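Long-range contacts in ABC-type metal ion transport system, periplasmic component (Vibrio vulnificus, PDB 3K2D), which probably serves as the methionine-binding component of an ABC transporter and is a Toll-like receptor 2-activating immunogenic lipoprotein: residues E22-V27 / K221-E226; K94-V99 / V169-I174. The protein carries 4 engineered substitutions. One frame throughout, in Å; residues are numbered along the deposited sequence.

Overall arrangement
The two contacts lie in different lobes of a two-lobed periplasmic-binding-protein fold, with methionine bound between the lobes. Interaction 1 packs helix 16-32 against the C-terminal part of helix 214-223, in the lobe whose sheet has 36-41 as an outer strand. Interaction 2 joins a surface loop to the start of strand 171-174 in the other five-stranded sheet. Their centres are 35 Å apart, on opposite sides of the chain centre, and their nearest atoms are about 16 Å apart. In sequence, interaction 2 is nested within the loop closed by interaction 1. The Tyr223 side chain is about 9 Å from the methionine, whereas Asn175, which follows Ile174 in the chain, is a pocket residue.

Interaction 1 (E22-V27 / K221-E226); sequences EVAAKV and KAYQTE
Ala24 and Tyr223 mark the closest backbone approach between helix 16-32 and the C-terminal part of helix 214-223, their CA atoms being 4.7 Å apart. Ala24 turns its CB toward residues 221-226 and brings it 3.6 Å from Tyr223 CD2, approaching the ring obliquely. Tyr223 CG is anti to its backbone N (chi1 -152°), which puts the start of the ring beside that methyl. One residue earlier, Ala222 CB faces both the backbone and a side chain: it is 3.6 Å from Ala24 O and 3.8 Å from Val27 CG1. Val27 CG1 also meets Thr225 CG2 at 3.7 Å, the two side chains reaching toward each other tip to tip.

Thr225 is the N-cap residue of helix 226-235, so this meeting falls at the start of that helix. The threonine hydroxyl turns back to donate to Ala222 O, with Thr225 OG1 to Ala222 O at 2.8 Å, a C=O...donor angle of 151° and a donor tilted 21° from the carbonyl plane. Thr225 N also donates to Ala222 O, at 3.3 Å.

Away from this buried strip the contact opens to solvent. Lys26, an exposed residue of its helix, forms salt bridges with Glu30 and with Glu227 of helix 226-235, while Gln224 bonds through NE2 to Asn83 O. No hydrogen bond joins the two segments directly. The contact rests on methyl groups and one tyrosine ring in apolar contact, with the threonine's polar group paired inside its own turn and the charged pairing kept at the periphery.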
loop_
_atom_site.group_PDB
_atom_site.type_symbol
_atom_site.label_atom_id
_atom_site.label_comp_id
_atom_site.label_asym_id
_atom_site.label_seq_id
_atom_site.Cartn_x
_atom_site.Cartn_y
_atom_site.Cartn_z
ATOM N N GLU A 22 -11.515 -0.057 11.095
ATOM C CA GLU A 22 -12.494 -0.362 12.123
ATOM C C GLU A 22 -12.775 0.876 12.969
ATOM O O GLU A 22 -13.923 1.165 13.310
ATOM C CB GLU A 22 -11.978 -1.475 13.021
ATOM C CG GLU A 22 -13.044 -2.456 13.471
ATOM C CD GLU A 22 -13.104 -3.684 12.580
ATOM O OE1 GLU A 22 -12.070 -4.383 12.474
ATOM O OE2 GLU A 22 -14.177 -3.952 11.988
ATOM N N VAL A 23 -11.729 1.611 13.311
ATOM C CA VAL A 23 -11.909 2.803 14.116
ATOM C C VAL A 23 -12.639 3.862 13.303
ATOM O O VAL A 23 -13.557 4.510 13.799
ATOM C CB VAL A 23 -10.562 3.337 14.598
ATOM C CG1 VAL A 23 -10.772 4.512 15.550
ATOM C CG2 VAL A 23 -9.797 2.217 15.270
ATOM N N ALA A 24 -12.230 4.032 12.052
ATOM C CA ALA A 24 -12.867 4.992 11.164
ATOM C C ALA A 24 -14.365 4.693 11.115
ATOM O O ALA A 24 -15.199 5.600 11.181
ATOM C CB ALA A 24 -12.267 4.886 9.775
ATOM N N ALA A 25 -14.703 3.411 11.003
ATOM C CA ALA A 25 -16.100 2.989 10.957
ATOM C C ALA A 25 -16.763 3.348 12.279
ATOM O O ALA A 25 -17.941 3.698 12.330
ATOM C CB ALA A 25 -16.185 1.495 10.734
ATOM N N LYS A 26 -15.996 3.246 13.353
ATOM C CA LYS A 26 -16.507 3.567 14.662
ATOM C C LYS A 26 -16.834 5.066 14.683
ATOM O O LYS A 26 -17.946 5.468 15.035
ATOM C CB LYS A 26 -15.450 3.210 15.714
ATOM C CG LYS A 26 -15.807 3.552 17.150
ATOM C CD LYS A 26 -14.616 3.316 18.068
ATOM C CE LYS A 26 -14.855 3.859 19.478
ATOM N NZ LYS A 26 -14.940 5.356 19.523
ATOM N N VAL A 27 -15.868 5.888 14.287
ATOM C CA VAL A 27 -16.056 7.333 14.269
ATOM C C VAL A 27 -17.180 7.766 13.326
ATOM O O VAL A 27 -17.883 8.744 13.590
ATOM C CB VAL A 27 -14.740 8.042 13.871
ATOM C CG1 VAL A 27 -14.998 9.507 13.547
ATOM C CG2 VAL A 27 -13.734 7.922 15.022
ATOM N N LYS A 221 -14.077 11.744 5.933
ATOM C CA LYS A 221 -13.874 12.661 7.048
ATOM C C LYS A 221 -13.576 11.894 8.337
ATOM O O LYS A 221 -12.655 12.226 9.083
ATOM C CB LYS A 221 -15.112 13.558 7.223
ATOM C CG LYS A 221 -14.775 14.987 7.631
ATOM C CD LYS A 221 -16.012 15.879 7.797
ATOM C CE LYS A 221 -16.717 16.184 6.472
ATOM N NZ LYS A 221 -17.405 14.998 5.870
ATOM N N ALA A 222 -14.354 10.856 8.586
ATOM C CA ALA A 222 -14.165 10.046 9.778
ATOM C C ALA A 222 -12.759 9.433 9.839
ATOM O O ALA A 222 -12.158 9.333 10.910
ATOM C CB ALA A 222 -15.225 8.943 9.814
ATOM N N TYR A 223 -12.240 9.039 8.679
ATOM C CA TYR A 223 -10.931 8.398 8.573
ATOM C C TYR A 223 -9.808 9.383 8.814
ATOM O O TYR A 223 -8.683 8.988 9.112
ATOM C CB TYR A 223 -10.779 7.786 7.174
ATOM C CG TYR A 223 -9.859 6.584 7.051
ATOM C CD1 TYR A 223 -8.481 6.693 7.248
ATOM C CD2 TYR A 223 -10.373 5.337 6.688
ATOM C CE1 TYR A 223 -7.633 5.583 7.079
ATOM C CE2 TYR A 223 -9.544 4.232 6.520
ATOM C CZ TYR A 223 -8.177 4.356 6.713
ATOM O OH TYR A 223 -7.367 3.250 6.526
ATOM N N GLN A 224 -10.112 10.669 8.683
ATOM C CA GLN A 224 -9.099 11.701 8.867
ATOM C C GLN A 224 -9.172 12.367 10.231
ATOM O O GLN A 224 -8.454 13.333 10.487
ATOM C CB GLN A 224 -9.228 12.759 7.773
ATOM C CG GLN A 224 -9.293 12.174 6.381
ATOM C CD GLN A 224 -9.421 13.224 5.310
ATOM O OE1 GLN A 224 -10.168 14.186 5.460
ATOM N NE2 GLN A 224 -8.706 13.039 4.213
ATOM N N THR A 225 -10.034 11.851 11.104
ATOM C CA THR A 225 -10.181 12.415 12.442
ATOM C C THR A 225 -8.958 12.108 13.281
ATOM O O THR A 225 -8.179 11.208 12.959
ATOM C CB THR A 225 -11.419 11.854 13.193
ATOM O OG1 THR A 225 -11.299 10.428 13.315
ATOM C CG2 THR A 225 -12.721 12.229 12.462
ATOM N N GLU A 226 -8.807 12.854 14.369
ATOM C CA GLU A 226 -7.684 12.674 15.274
ATOM C C GLU A 226 -7.738 11.294 15.940
ATOM O O GLU A 226 -6.695 10.686 16.201
ATOM C CB GLU A 226 -7.706 13.766 16.343
ATOM C CG GLU A 226 -6.363 14.039 17.001
ATOM C CD GLU A 226 -5.440 14.883 16.126
ATOM O OE1 GLU A 226 -5.889 15.955 15.655
ATOM O OE2 GLU A 226 -4.267 14.485 15.919
#

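Interaction 2 (K94-V99 / V169-I174); sequences KQVKSV and VALSII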
loop_
_atom_site.group_PDB
_atom_site.type_symbol
_atom_site.label_atom_id
_atom_site.label_comp_id
_atom_site.label_asym_id
_atom_site.label_seq_id
_atom_site.Cartn_x
_atom_site.Cartn_y
_atom_site.Cartn_z
ATOM N N LYS A 94 16.499 -10.570 7.261
ATOM C CA LYS A 94 16.747 -11.448 8.396
ATOM C C LYS A 94 18.240 -11.778 8.406
ATOM O O LYS A 94 18.696 -12.592 9.205
ATOM C CB LYS A 94 15.933 -12.744 8.261
ATOM C CG LYS A 94 14.471 -12.517 7.919
ATOM C CD LYS A 94 13.494 -13.092 8.962
ATOM C CE LYS A 94 13.272 -14.591 8.800
ATOM N NZ LYS A 94 12.189 -15.083 9.712
ATOM N N GLN A 95 19.000 -11.124 7.532
ATOM C CA GLN A 95 20.431 -11.384 7.414
ATOM C C GLN A 95 21.341 -10.184 7.671
ATOM O O GLN A 95 22.327 -10.279 8.414
ATOM C CB GLN A 95 20.726 -11.923 6.014
ATOM C CG GLN A 95 19.796 -13.027 5.562
ATOM C CD GLN A 95 19.940 -14.277 6.397
ATOM O OE1 GLN A 95 19.222 -15.255 6.203
ATOM N NE2 GLN A 95 20.878 -14.253 7.333
ATOM N N VAL A 96 21.037 -9.062 7.029
ATOM C CA VAL A 96 21.852 -7.869 7.193
ATOM C C VAL A 96 21.119 -6.763 7.938
ATOM O O VAL A 96 19.890 -6.747 8.018
ATOM C CB VAL A 96 22.328 -7.319 5.827
ATOM C CG1 VAL A 96 23.284 -8.299 5.180
ATOM C CG2 VAL A 96 21.130 -7.060 4.920
ATOM N N LYS A 97 21.896 -5.837 8.476
ATOM C CA LYS A 97 21.369 -4.715 9.232
ATOM C C LYS A 97 21.661 -3.429 8.445
ATOM O O LYS A 97 21.129 -2.364 8.752
ATOM C CB LYS A 97 22.045 -4.686 10.608
ATOM C CG LYS A 97 21.497 -3.671 11.575
ATOM C CD LYS A 97 22.400 -3.542 12.804
ATOM C CE LYS A 97 21.961 -2.375 13.705
ATOM N NZ LYS A 97 22.838 -2.190 14.914
ATOM N N SER A 98 22.504 -3.542 7.422
ATOM C CA SER A 98 22.858 -2.396 6.593
ATOM C C SER A 98 23.094 -2.834 5.151
ATOM O O SER A 98 23.421 -3.988 4.880
ATOM C CB SER A 98 24.119 -1.719 7.119
ATOM O OG SER A 98 25.271 -2.451 6.733
ATOM N N VAL A 99 22.932 -1.892 4.232
ATOM C CA VAL A 99 23.104 -2.157 2.814
ATOM C C VAL A 99 24.578 -2.251 2.429
ATOM O O VAL A 99 24.968 -3.083 1.610
ATOM C CB VAL A 99 22.392 -1.061 1.991
ATOM C CG1 VAL A 99 23.091 -0.830 0.668
ATOM C CG2 VAL A 99 20.963 -1.475 1.754
ATOM N N VAL A 169 15.795 -14.690 0.314
ATOM C CA VAL A 169 16.666 -13.691 -0.280
ATOM C C VAL A 169 17.427 -12.925 0.777
ATOM O O VAL A 169 17.163 -13.072 1.968
ATOM C CB VAL A 169 15.867 -12.693 -1.135
ATOM C CG1 VAL A 169 15.131 -13.437 -2.236
ATOM C CG2 VAL A 169 14.895 -11.919 -0.257
ATOM N N ALA A 170 18.370 -12.102 0.339
ATOM C CA ALA A 170 19.173 -11.323 1.266
ATOM C C ALA A 170 18.392 -10.157 1.857
ATOM O O ALA A 170 18.623 -9.752 3.002
ATOM C CB ALA A 170 20.416 -10.806 0.563
ATOM N N LEU A 171 17.454 -9.624 1.083
ATOM C CA LEU A 171 16.681 -8.481 1.543
ATOM C C LEU A 171 15.435 -8.268 0.681
ATOM O O LEU A 171 15.460 -8.490 -0.526
ATOM C CB LEU A 171 17.594 -7.246 1.525
ATOM C CG LEU A 171 17.089 -5.878 1.979
ATOM C CD1 LEU A 171 18.250 -5.091 2.562
ATOM C CD2 LEU A 171 16.448 -5.136 0.802
ATOM N N SER A 172 14.347 -7.838 1.309
ATOM C CA SER A 172 13.092 -7.618 0.600
ATOM C C SER A 172 12.421 -6.304 0.940
ATOM O O SER A 172 12.322 -5.928 2.104
ATOM C CB SER A 172 12.097 -8.733 0.919
ATOM O OG SER A 172 12.634 -10.012 0.656
ATOM N N ILE A 173 11.956 -5.608 -0.091
ATOM C CA ILE A 173 11.231 -4.360 0.089
ATOM C C ILE A 173 9.774 -4.807 0.155
ATOM O O ILE A 173 9.231 -5.333 -0.816
ATOM C CB ILE A 173 11.487 -3.397 -1.092
ATOM C CG1 ILE A 173 12.930 -2.873 -0.995
ATOM C CG2 ILE A 173 10.483 -2.246 -1.070
ATOM C CD1 ILE A 173 13.360 -1.988 -2.148
ATOM N N ILE A 174 9.159 -4.622 1.320
ATOM C CA ILE A 174 7.790 -5.061 1.553
ATOM C C ILE A 174 6.848 -3.921 1.901
ATOM O O ILE A 174 7.202 -3.054 2.696
ATOM C CB ILE A 174 7.753 -6.063 2.730
ATOM C CG1 ILE A 174 8.794 -7.165 2.508
ATOM C CG2 ILE A 174 6.362 -6.647 2.878
ATOM C CD1 ILE A 174 8.927 -8.149 3.669
HETATM O O HOH W 1 16.358 -11.685 4.696
HETATM O O HOH W 2 18.215 -15.282 3.355
#
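The end of a sheet in one lobe of the binding-protein fold is where this contact forms: the loop after strand 90-92 brings Val96 over Leu171 and Ala170, at the start of strand 171-174. Val96 CG2 does the touching, 4.2 Å from Leu171 CD1 and 4.1 Å from Ala170 O. In Val96, chi1 of -66° turns CG1 anti to the carbonyl carbon and so leaves CG2 between the backbone N and the carbonyl carbon. Leu171 has its CG anti to the backbone N (chi1 -179°), and the end of its side chain comes nearer to the loop than its CB direction suggests. Beside the valine, Gln95 CB approaches Ala170 O at 4.3 Å.

Strand 171-174 is an inner strand of a mixed five-stranded sheet, parallel to 107-111 on one flank and antiparallel to 90-92 on the other. Backbone bonds to Ala109 on the first side and to Tyr92 and Ala90 on the second bear this out. Ser93, just after strand 90-92, links the two segments: its OG is hydrogen-bonded to Ala170 O, Gln95 N and Val96 N.

No hydrogen bond joins the segments directly; two waters bridge them. One molecule accepts from Lys94 N at 2.8 Å and can donate to Val169 O at 3.2 Å, although other acceptors compete for its protons. A second bridges more plainly, donating to Gln95 OE1 at 3.0 Å and to Val169 O at 2.8 Å, so that Val169 O is held by this water and possibly by the first as well. Phe192 of strand 192-193 touches Leu171 and Val99, while Leu102 lies against Val96.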